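Local atomic coordinates of alpha-L-rhamnosidase (Klebsiella oxytoca, PDB entry 4XHC), a protein that hydrolyses terminal alpha-L-rhamnose residues from rhamnosides, as a two-domain glycoside hydrolase of family GH78. Residues Ala59-His64 with Trp73-Val78; Asn197-Ala202 with Cys230-Phe235; Thr299-Tyr304 with Asp353-Phe358. One frame throughout, in Å; residues are numbered along the deposited sequence.

Contact 1 (Ala59-His64 with Trp73-Val78); sequences AVVEAH and WRAEPV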
loop_
_atom_site.group_PDB
_atom_site.type_symbol
_atom_site.label_atom_id
_atom_site.label_comp_id
_atom_site.label_asym_id
_atom_site.label_seq_id
_atom_site.Cartn_x
_atom_site.Cartn_y
_atom_site.Cartn_z
ATOM N N ALA A 59 -25.148 -4.102 0.473
ATOM C CA ALA A 59 -25.509 -3.146 -0.571
ATOM C C ALA A 59 -24.372 -2.225 -0.999
ATOM O O ALA A 59 -23.369 -2.066 -0.297
ATOM C CB ALA A 59 -26.695 -2.309 -0.111
ATOM N N VAL A 60 -24.556 -1.634 -2.180
ATOM C CA VAL A 60 -23.784 -0.481 -2.623
ATOM C C VAL A 60 -24.609 0.759 -2.317
ATOM O O VAL A 60 -25.807 0.789 -2.587
ATOM C CB VAL A 60 -23.495 -0.545 -4.138
ATOM C CG1 VAL A 60 -22.760 0.703 -4.604
ATOM C CG2 VAL A 60 -22.690 -1.793 -4.464
ATOM N N VAL A 61 -23.969 1.781 -1.767
ATOM C CA VAL A 61 -24.668 3.005 -1.385
ATOM C C VAL A 61 -23.951 4.246 -1.896
ATOM O O VAL A 61 -22.811 4.170 -2.357
ATOM C CB VAL A 61 -24.830 3.119 0.149
ATOM C CG1 VAL A 61 -25.570 1.910 0.697
ATOM C CG2 VAL A 61 -23.477 3.284 0.839
ATOM N N GLU A 62 -24.649 5.377 -1.819
ATOM C CA GLU A 62 -24.096 6.678 -2.158
ATOM C C GLU A 62 -24.268 7.621 -0.990
ATOM O O GLU A 62 -25.319 7.635 -0.344
ATOM C CB GLU A 62 -24.801 7.279 -3.369
ATOM C CG GLU A 62 -24.265 6.795 -4.705
ATOM C CD GLU A 62 -24.919 7.492 -5.886
ATOM O OE1 GLU A 62 -25.621 8.515 -5.671
ATOM O OE2 GLU A 62 -24.727 7.011 -7.029
ATOM N N ALA A 63 -23.235 8.426 -0.744
ATOM C CA ALA A 63 -23.222 9.361 0.369
ATOM C C ALA A 63 -23.804 10.687 -0.064
ATOM O O ALA A 63 -23.525 11.153 -1.156
ATOM C CB ALA A 63 -21.798 9.554 0.855
ATOM N N HIS A 64 -24.622 11.293 0.790
ATOM C CA HIS A 64 -25.135 12.642 0.540
ATOM C C HIS A 64 -24.904 13.478 1.791
ATOM O O HIS A 64 -25.253 13.051 2.892
ATOM C CB HIS A 64 -26.623 12.603 0.172
ATOM C CG HIS A 64 -26.898 11.974 -1.163
ATOM N ND1 HIS A 64 -26.803 12.672 -2.351
ATOM C CD2 HIS A 64 -27.262 10.714 -1.498
ATOM C CE1 HIS A 64 -27.092 11.868 -3.359
ATOM N NE2 HIS A 64 -27.375 10.674 -2.868
ATOM N N TRP A 73 -23.683 12.879 7.242
ATOM C CA TRP A 73 -23.713 12.057 6.029
ATOM C C TRP A 73 -24.805 10.990 6.063
ATOM O O TRP A 73 -24.954 10.287 7.055
ATOM C CB TRP A 73 -22.340 11.412 5.802
ATOM C CG TRP A 73 -21.259 12.416 5.510
ATOM C CD1 TRP A 73 -20.414 12.983 6.411
ATOM C CD2 TRP A 73 -20.924 12.986 4.232
ATOM N NE1 TRP A 73 -19.572 13.869 5.783
ATOM C CE2 TRP A 73 -19.867 13.894 4.446
ATOM C CE3 TRP A 73 -21.416 12.820 2.928
ATOM C CZ2 TRP A 73 -19.284 14.632 3.400
ATOM C CZ3 TRP A 73 -20.835 13.560 1.885
ATOM C CH2 TRP A 73 -19.778 14.449 2.131
ATOM N N ARG A 74 -25.549 10.875 4.963
ATOM C CA ARG A 74 -26.655 9.922 4.829
ATOM C C ARG A 74 -26.400 8.947 3.682
ATOM O O ARG A 74 -25.953 9.350 2.610
ATOM C CB ARG A 74 -27.962 10.680 4.558
ATOM C CG ARG A 74 -29.233 9.833 4.630
ATOM C CD ARG A 74 -30.472 10.609 4.182
ATOM N NE ARG A 74 -30.464 10.847 2.730
ATOM C CZ ARG A 74 -30.304 12.028 2.122
ATOM N NH1 ARG A 74 -30.143 13.152 2.813
ATOM N NH2 ARG A 74 -30.313 12.083 0.794
ATOM N N ALA A 75 -26.710 7.671 3.909
ATOM C CA ALA A 75 -26.586 6.630 2.887
ATOM C C ALA A 75 -27.907 6.428 2.135
ATOM O O ALA A 75 -28.981 6.463 2.740
ATOM C CB ALA A 75 -26.147 5.318 3.521
ATOM N N GLU A 76 -27.819 6.235 0.813
ATOM C CA GLU A 76 -28.968 5.860 -0.029
ATOM C C GLU A 76 -28.578 4.618 -0.817
ATOM O O GLU A 76 -27.564 4.645 -1.509
ATOM C CB GLU A 76 -29.339 6.978 -1.013
ATOM C CG GLU A 76 -29.894 8.259 -0.383
ATOM C CD GLU A 76 -31.285 8.100 0.229
ATOM O OE1 GLU A 76 -32.102 7.321 -0.310
ATOM O OE2 GLU A 76 -31.569 8.769 1.252
ATOM N N PRO A 77 -29.363 3.521 -0.706
ATOM C CA PRO A 77 -29.053 2.310 -1.486
ATOM C C PRO A 77 -29.213 2.551 -2.983
ATOM O O PRO A 77 -30.196 3.164 -3.390
ATOM C CB PRO A 77 -30.101 1.291 -1.008
ATOM C CG PRO A 77 -30.605 1.814 0.294
ATOM C CD PRO A 77 -30.500 3.308 0.213
ATOM N N VAL A 78 -28.244 2.104 -3.785
ATOM C CA VAL A 78 -28.329 2.263 -5.246
ATOM C C VAL A 78 -28.340 0.956 -6.028
ATOM O O VAL A 78 -28.931 0.904 -7.098
ATOM C CB VAL A 78 -27.224 3.183 -5.809
ATOM C CG1 VAL A 78 -27.244 4.520 -5.077
ATOM C CG2 VAL A 78 -25.851 2.522 -5.750
#
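Arg74 lies across His64 on one face of the hairpin, and its side chain can be followed outward from the backbone. CB rests 4.0 Å from His64 O, beside the main-chain bond that Arg74 N donates to that oxygen. CG stands anti to the backbone N (chi1 -170°), and the chain stays extended until it bends at chi3 (71°), which turns the guanidinium back over the hairpin. Glu76 OE2 accepts from Arg74 NE at 2.8 Å through its anti lone pair, in a salt bridge, and the bend of Glu76 at chi2 carries its carboxylate to that point. NH1 pairs with Asp66 in a second salt bridge, while NH2 comes within 3.8 Å of His64 CB, which sits over one face of the guanidinium. The imidazole and guanidinium planes are only 8° apart. The two carboxylates fix the rotation of the guanidinium and probably balance its charge.

Strands 59-65 and 73-79 form a beta hairpin at the margin of a six-stranded antiparallel sheet in the N-terminal region; 73-79 is one of its two edge strands within the chain, and 94-99 flanks 59-65 on the other side. Five main-chain hydrogen bonds join the segments, ending with the nearly straight bond from Val78 N to Val60 O, 3.0 Å long. On the face opposite Arg74, Val61 CB packs against Ala75 CB, and Ala63 CB approaches Trp73 CE3 at 3.9 Å. Cys136 touches the side chains of both Ala63 and Trp73.

Contact 2 (Asn197-Ala202 with Cys230-Phe235); sequences NAVTSA and CMQEVF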
loop_
_atom_site.group_PDB
_atom_site.type_symbol
_atom_site.label_atom_id
_atom_site.label_comp_id
_atom_site.label_asym_id
_atom_site.label_seq_id
_atom_site.Cartn_x
_atom_site.Cartn_y
_atom_site.Cartn_z
ATOM N N ASN A 197 -13.793 -11.697 6.437
ATOM C CA ASN A 197 -13.596 -12.825 7.347
ATOM C C ASN A 197 -13.509 -12.301 8.782
ATOM O O ASN A 197 -12.464 -11.814 9.204
ATOM C CB ASN A 197 -12.317 -13.595 6.988
ATOM C CG ASN A 197 -12.463 -14.453 5.748
ATOM O OD1 ASN A 197 -12.084 -14.054 4.648
ATOM N ND2 ASN A 197 -13.005 -15.649 5.924
ATOM N N ALA A 198 -14.611 -12.389 9.523
ATOM C CA ALA A 198 -14.709 -11.769 10.853
ATOM C C ALA A 198 -14.150 -12.668 11.954
ATOM O O ALA A 198 -14.320 -13.889 11.925
ATOM C CB ALA A 198 -16.151 -11.412 11.162
ATOM N N VAL A 199 -13.499 -12.052 12.933
ATOM C CA VAL A 199 -12.854 -12.789 14.012
ATOM C C VAL A 199 -13.308 -12.316 15.381
ATOM O O VAL A 199 -13.665 -11.153 15.561
ATOM C CB VAL A 199 -11.302 -12.701 13.947
ATOM C CG1 VAL A 199 -10.775 -13.449 12.733
ATOM C CG2 VAL A 199 -10.813 -11.248 13.955
ATOM N N THR A 200 -13.233 -13.237 16.339
ATOM C CA THR A 200 -13.558 -12.997 17.741
ATOM C C THR A 200 -13.167 -14.246 18.531
ATOM O O THR A 200 -13.071 -15.336 17.965
ATOM C CB THR A 200 -15.068 -12.706 17.947
ATOM O OG1 THR A 200 -15.337 -12.432 19.330
ATOM C CG2 THR A 200 -15.931 -13.890 17.494
ATOM N N SER A 201 -12.936 -14.080 19.831
ATOM C CA SER A 201 -12.752 -15.209 20.733
ATOM C C SER A 201 -14.048 -15.509 21.463
ATOM O O SER A 201 -14.105 -16.450 22.241
ATOM C CB SER A 201 -11.653 -14.923 21.748
ATOM O OG SER A 201 -11.988 -13.802 22.543
ATOM N N ALA A 202 -15.084 -14.713 21.221
ATOM C CA ALA A 202 -16.381 -14.925 21.849
ATOM C C ALA A 202 -17.316 -15.678 20.904
ATOM O O ALA A 202 -18.351 -15.163 20.481
ATOM C CB ALA A 202 -16.985 -13.590 22.254
ATOM N N CYS A 230 -14.798 -6.712 20.682
ATOM C CA CYS A 230 -13.657 -6.341 21.507
ATOM C C CYS A 230 -12.925 -7.566 22.085
ATOM O O CYS A 230 -11.741 -7.483 22.413
ATOM C CB CYS A 230 -14.107 -5.382 22.616
ATOM S SG CYS A 230 -14.354 -3.681 22.046
ATOM N N MET A 231 -13.623 -8.695 22.205
ATOM C CA MET A 231 -13.020 -9.928 22.724
ATOM C C MET A 231 -12.220 -10.668 21.655
ATOM O O MET A 231 -12.791 -11.297 20.773
ATOM C CB MET A 231 -14.086 -10.853 23.321
ATOM C CG MET A 231 -14.575 -10.399 24.691
ATOM S SD MET A 231 -15.911 -11.413 25.352
ATOM C CE MET A 231 -15.028 -12.937 25.688
ATOM N N GLN A 232 -10.898 -10.561 21.746
ATOM C CA GLN A 232 -9.976 -11.132 20.769
ATOM C C GLN A 232 -8.954 -11.973 21.539
ATOM O O GLN A 232 -9.361 -12.792 22.363
ATOM C CB GLN A 232 -9.324 -10.014 19.946
ATOM C CG GLN A 232 -10.319 -9.154 19.163
ATOM C CD GLN A 232 -10.922 -9.873 17.971
ATOM O OE1 GLN A 232 -10.277 -10.727 17.347
ATOM N NE2 GLN A 232 -12.163 -9.525 17.637
ATOM N N GLU A 233 -7.652 -11.796 21.292
ATOM C CA GLU A 233 -6.634 -12.532 22.059
ATOM C C GLU A 233 -6.428 -11.911 23.440
ATOM O O GLU A 233 -5.845 -12.534 24.336
ATOM C CB GLU A 233 -5.320 -12.659 21.274
ATOM C CG GLU A 233 -5.357 -13.828 20.290
ATOM C CD GLU A 233 -4.161 -13.896 19.354
ATOM O OE1 GLU A 233 -3.863 -12.875 18.698
ATOM O OE2 GLU A 233 -3.534 -14.977 19.259
ATOM N N VAL A 234 -6.920 -10.680 23.591
ATOM C CA VAL A 234 -7.131 -10.039 24.894
ATOM C C VAL A 234 -8.457 -9.284 24.829
ATOM O O VAL A 234 -9.082 -9.224 23.771
ATOM C CB VAL A 234 -5.997 -9.047 25.248
ATOM C CG1 VAL A 234 -4.656 -9.763 25.304
ATOM C CG2 VAL A 234 -5.937 -7.882 24.266
ATOM N N PHE A 235 -8.883 -8.706 25.945
ATOM C CA PHE A 235 -10.008 -7.767 25.936
ATOM C C PHE A 235 -9.532 -6.429 25.368
ATOM O O PHE A 235 -9.014 -5.592 26.104
ATOM C CB PHE A 235 -10.540 -7.534 27.361
ATOM C CG PHE A 235 -11.333 -8.676 27.926
ATOM C CD1 PHE A 235 -12.670 -8.834 27.608
ATOM C CD2 PHE A 235 -10.758 -9.563 28.812
ATOM C CE1 PHE A 235 -13.414 -9.866 28.147
ATOM C CE2 PHE A 235 -11.493 -10.609 29.352
ATOM C CZ PHE A 235 -12.824 -10.757 29.022
#
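Gln232 NE2 is bonded to two backbone carbonyls, Val199 O at 3.0 Å across the contact and Asn229 O in the last turn of helix 214-230. Gln232 CB points away from the strand, but the bend at chi2 (-72°) swings the amide round to Val199. That oxygen lies close to the amide plane of Gln232, whereas NE2 itself stands above the carbonyl plane of Val199. OE1 of the same amide rests 3.5 Å from Val199 CG2.

Ser201 grips two successive carbonyls of the loop, one with its amide and one with its side chain. Ser201 N donates to Met231 O at 2.9 Å; this bond is almost straight at the hydrogen, although the donor stands above the carbonyl plane. One residue on, Gln232 O accepts from Ser201 OG at 2.8 Å, in the carbonyl plane and on a lone pair. The hydroxyl reaches it because it lies between the backbone N and the carbonyl carbon (chi1 61°). Thr200 OG1 accepts from Ala202 N at 3.0 Å, which closes an ST turn where the strand ends, and it also bonds to Gln228 O. Ala202, whose N closes the turn, packs its CB against Met231 SD at 3.9 Å.

The contact ties the end of strand 187-200, in the beta region, to the helical glycosidase domain at the loop leaving helix 214-230. Strand 51-55 belongs to the same sheet as 187-200. Asn257 of helix 247-259 touches Met231, Arg263 bonds to Ser201 O, and Arg269 of helix 264-276 bonds to Glu233 O.

Contact 3 (Thr299-Tyr304 with Asp353-Phe358); sequences TFLFDY and DDWWVF. With RAM (alpha-L-rhamnopyranose), chain C.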
loop_
_atom_site.group_PDB
_atom_site.type_symbol
_atom_site.label_atom_id
_atom_site.label_comp_id
_atom_site.label_asym_id
_atom_site.label_seq_id
_atom_site.Cartn_x
_atom_site.Cartn_y
_atom_site.Cartn_z
ATOM N N THR A 299 3.133 3.866 30.934
ATOM C CA THR A 299 2.087 4.820 31.306
ATOM C C THR A 299 1.457 4.314 32.583
ATOM O O THR A 299 1.014 3.169 32.638
ATOM C CB THR A 299 0.999 4.899 30.217
ATOM O OG1 THR A 299 1.573 5.412 29.014
ATOM C CG2 THR A 299 -0.158 5.795 30.640
ATOM N N PHE A 300 1.427 5.150 33.614
ATOM C CA PHE A 300 0.965 4.710 34.930
ATOM C C PHE A 300 -0.105 5.644 35.445
ATOM O O PHE A 300 0.117 6.837 35.522
ATOM C CB PHE A 300 2.148 4.619 35.892
ATOM C CG PHE A 300 3.184 3.634 35.445
ATOM C CD1 PHE A 300 3.027 2.275 35.711
ATOM C CD2 PHE A 300 4.292 4.053 34.713
ATOM C CE1 PHE A 300 3.969 1.356 35.279
ATOM C CE2 PHE A 300 5.238 3.137 34.285
ATOM C CZ PHE A 300 5.076 1.787 34.560
ATOM N N LEU A 301 -1.257 5.069 35.794
ATOM C CA LEU A 301 -2.414 5.815 36.265
ATOM C C LEU A 301 -2.866 5.362 37.663
ATOM O O LEU A 301 -3.045 4.179 37.933
ATOM C CB LEU A 301 -3.559 5.675 35.264
ATOM C CG LEU A 301 -3.370 6.402 33.922
ATOM C CD1 LEU A 301 -4.350 5.886 32.884
ATOM C CD2 LEU A 301 -3.512 7.915 34.063
ATOM N N PHE A 302 -3.042 6.326 38.555
ATOM C CA PHE A 302 -3.455 6.073 39.932
ATOM C C PHE A 302 -4.681 5.166 39.998
ATOM O O PHE A 302 -4.682 4.186 40.744
ATOM C CB PHE A 302 -3.740 7.412 40.598
ATOM C CG PHE A 302 -4.110 7.330 42.060
ATOM C CD1 PHE A 302 -3.129 7.257 43.046
ATOM C CD2 PHE A 302 -5.441 7.411 42.452
ATOM C CE1 PHE A 302 -3.468 7.235 44.388
ATOM C CE2 PHE A 302 -5.785 7.375 43.789
ATOM C CZ PHE A 302 -4.798 7.288 44.760
ATOM N N ASP A 303 -5.706 5.479 39.207
ATOM C CA ASP A 303 -6.980 4.754 39.286
ATOM C C ASP A 303 -6.915 3.368 38.659
ATOM O O ASP A 303 -7.382 2.394 39.254
ATOM C CB ASP A 303 -8.180 5.570 38.734
ATOM C CG ASP A 303 -7.986 6.077 37.300
ATOM O OD1 ASP A 303 -6.833 6.247 36.838
ATOM O OD2 ASP A 303 -9.014 6.372 36.646
ATOM N N TYR A 304 -6.315 3.276 37.477
ATOM C CA TYR A 304 -6.169 1.994 36.787
ATOM C C TYR A 304 -5.332 0.990 37.580
ATOM O O TYR A 304 -5.622 -0.208 37.572
ATOM C CB TYR A 304 -5.571 2.202 35.391
ATOM C CG TYR A 304 -6.564 2.670 34.349
ATOM C CD1 TYR A 304 -7.709 3.372 34.712
ATOM C CD2 TYR A 304 -6.343 2.436 33.001
ATOM C CE1 TYR A 304 -8.614 3.795 33.769
ATOM C CE2 TYR A 304 -7.244 2.875 32.053
ATOM C CZ TYR A 304 -8.373 3.554 32.448
ATOM O OH TYR A 304 -9.291 3.991 31.527
ATOM N N ASP A 353 -1.121 18.712 38.300
ATOM C CA ASP A 353 -1.589 19.063 36.958
ATOM C C ASP A 353 -1.225 18.036 35.868
ATOM O O ASP A 353 -1.794 18.061 34.781
ATOM C CB ASP A 353 -1.054 20.449 36.567
ATOM C CG ASP A 353 -1.535 21.564 37.506
ATOM O OD1 ASP A 353 -2.626 21.421 38.119
ATOM O OD2 ASP A 353 -0.824 22.602 37.607
ATOM N N ASP A 354 -0.290 17.137 36.153
ATOM C CA ASP A 354 0.051 16.063 35.210
ATOM C C ASP A 354 -1.108 15.045 35.087
ATOM O O ASP A 354 -2.106 15.155 35.795
ATOM C CB ASP A 354 1.373 15.381 35.605
ATOM C CG ASP A 354 1.359 14.830 37.024
ATOM O OD1 ASP A 354 1.257 15.628 37.984
ATOM O OD2 ASP A 354 1.443 13.595 37.183
ATOM N N TRP A 355 -0.983 14.081 34.171
ATOM C CA TRP A 355 -2.042 13.091 33.897
ATOM C C TRP A 355 -1.812 11.850 34.763
ATOM O O TRP A 355 -1.463 10.772 34.281
ATOM C CB TRP A 355 -2.052 12.753 32.400
ATOM C CG TRP A 355 -3.278 12.011 31.899
ATOM C CD1 TRP A 355 -4.585 12.380 32.040
ATOM C CD2 TRP A 355 -3.289 10.796 31.142
ATOM N NE1 TRP A 355 -5.413 11.454 31.442
ATOM C CE2 TRP A 355 -4.640 10.473 30.883
ATOM C CE3 TRP A 355 -2.286 9.942 30.667
ATOM C CZ2 TRP A 355 -5.009 9.335 30.175
ATOM C CZ3 TRP A 355 -2.651 8.814 29.968
ATOM C CH2 TRP A 355 -4.002 8.520 29.724
ATOM N N TRP A 356 -2.023 12.033 36.063
ATOM C CA TRP A 356 -1.672 11.043 37.079
ATOM C C TRP A 356 -2.800 10.066 37.391
ATOM O O TRP A 356 -2.559 9.003 37.953
ATOM C CB TRP A 356 -1.213 11.740 38.363
ATOM C CG TRP A 356 -2.243 12.625 39.037
ATOM C CD1 TRP A 356 -2.522 13.922 38.745
ATOM C CD2 TRP A 356 -3.091 12.269 40.134
ATOM N NE1 TRP A 356 -3.509 14.396 39.575
ATOM C CE2 TRP A 356 -3.873 13.403 40.443
ATOM C CE3 TRP A 356 -3.262 11.099 40.891
ATOM C CZ2 TRP A 356 -4.816 13.402 41.475
ATOM C CZ3 TRP A 356 -4.203 11.093 41.911
ATOM C CH2 TRP A 356 -4.969 12.240 42.196
ATOM N N VAL A 357 -4.020 10.440 37.025
ATOM C CA VAL A 357 -5.206 9.614 37.201
ATOM C C VAL A 357 -6.151 9.894 36.016
ATOM O O VAL A 357 -6.158 11.000 35.474
ATOM C CB VAL A 357 -5.883 9.926 38.545
ATOM C CG1 VAL A 357 -6.318 11.379 38.624
ATOM C CG2 VAL A 357 -7.063 8.996 38.799
ATOM N N PHE A 358 -6.935 8.905 35.590
ATOM C CA PHE A 358 -7.772 9.100 34.402
ATOM C C PHE A 358 -9.174 9.668 34.666
ATOM O O PHE A 358 -9.453 10.804 34.308
ATOM C CB PHE A 358 -7.890 7.827 33.561
ATOM C CG PHE A 358 -8.855 7.980 32.429
ATOM C CD1 PHE A 358 -8.623 8.925 31.442
ATOM C CD2 PHE A 358 -10.024 7.239 32.382
ATOM C CE1 PHE A 358 -9.519 9.103 30.409
ATOM C CE2 PHE A 358 -10.932 7.419 31.344
ATOM C CZ PHE A 358 -10.676 8.351 30.357
HETATM C C1 RAM C . -7.811 5.993 25.804
HETATM C C2 RAM C . -8.892 4.968 25.522
HETATM C C3 RAM C . -8.887 3.879 26.578
HETATM C C4 RAM C . -8.690 4.509 27.947
HETATM C C5 RAM C . -7.289 5.093 28.017
HETATM C C6 RAM C . -7.194 6.312 28.899
HETATM O O1 RAM C . -7.217 6.327 24.612
HETATM O O2 RAM C . -10.128 5.661 25.581
HETATM O O3 RAM C . -10.113 3.145 26.556
HETATM O O4 RAM C . -8.833 3.536 28.964
HETATM O O5 RAM C . -6.836 5.466 26.697
#
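Two first torsions bring the key groups of Leu301 and Phe358 into place: with CG anti to the backbone N (chi1 174°), Phe358 carries its ring to the Tyr304 hydroxyl and the bound rhamnose, and with CG anti to the carbonyl carbon (chi1 -70°), Leu301 sends CD2 over Trp355. The setting is the catalytic domain, a helical (alpha/alpha)6 barrel in GH78 enzymes, where the start of helix 302-319 meets the loop between helices 322-340 and 368-389 beside the rhamnose pocket.

Leu301, at the N-cap position, puts CD2 over the six-membered ring of Trp355, 4.0 Å from its centroid and close to the ring normal, a CH-pi contact. Its CD1 lies 4.1 Å from Phe358 CB. Two polar links bind the loop to the first turn of the helix. Phe302 N donates to Trp356 O in a straight bond of 2.8 Å, and Phe358 N donates to Asp303 OD1 at 2.9 Å, meeting the oxygen from above the carboxylate plane. Asp303 OD2 takes a further bond from Ile359 N, so this buried carboxylate is met by two successive loop amides, which would be expected to stabilise its negative charge. Val357 CG2 packs against the same carboxylate. Farther from the sugar, Trp356 turns its edge to the face of Phe302, the planes 68° apart; Arg342 adds a cation-pi contact to Trp356, and Ala371 of helix 368-389 touches both residues.

Tyr304, Trp355 and Phe358 line the pocket together. The rhamnose methyl C6 sits over one face of the Phe358 ring and at the edge of Trp355, 3.9 Å from Trp355 CZ2. Trp361 meets Phe358 edge-to-face and also bonds to the sugar. Tyr304 OH lies 3.4 Å from Phe358 CD2. The same Tyr304 OH donates to RAM O4 at 2.6 Å.

How the contacts relate
From the N terminus, the chain first closes contact 1, a short hairpin at the margin of the six-stranded N-terminal sheet. It then runs through the rest of the beta region to strand 187-200, and contact 2 closes a loop containing helix 214-230 where that strand passes into the helical domain. Contact 3 comes last, closing a longer, largely helical excursion and joining the start of helix 302-319 to the loop before helix 368-389, beside the bound rhamnose. The three loops follow in series and neither nest nor cross. Contacts 1 and 3 lie on opposite sides of the chain's centre, their centres 43 Å apart; contact 2 is about 10 Å from contact 3 at the nearest atoms.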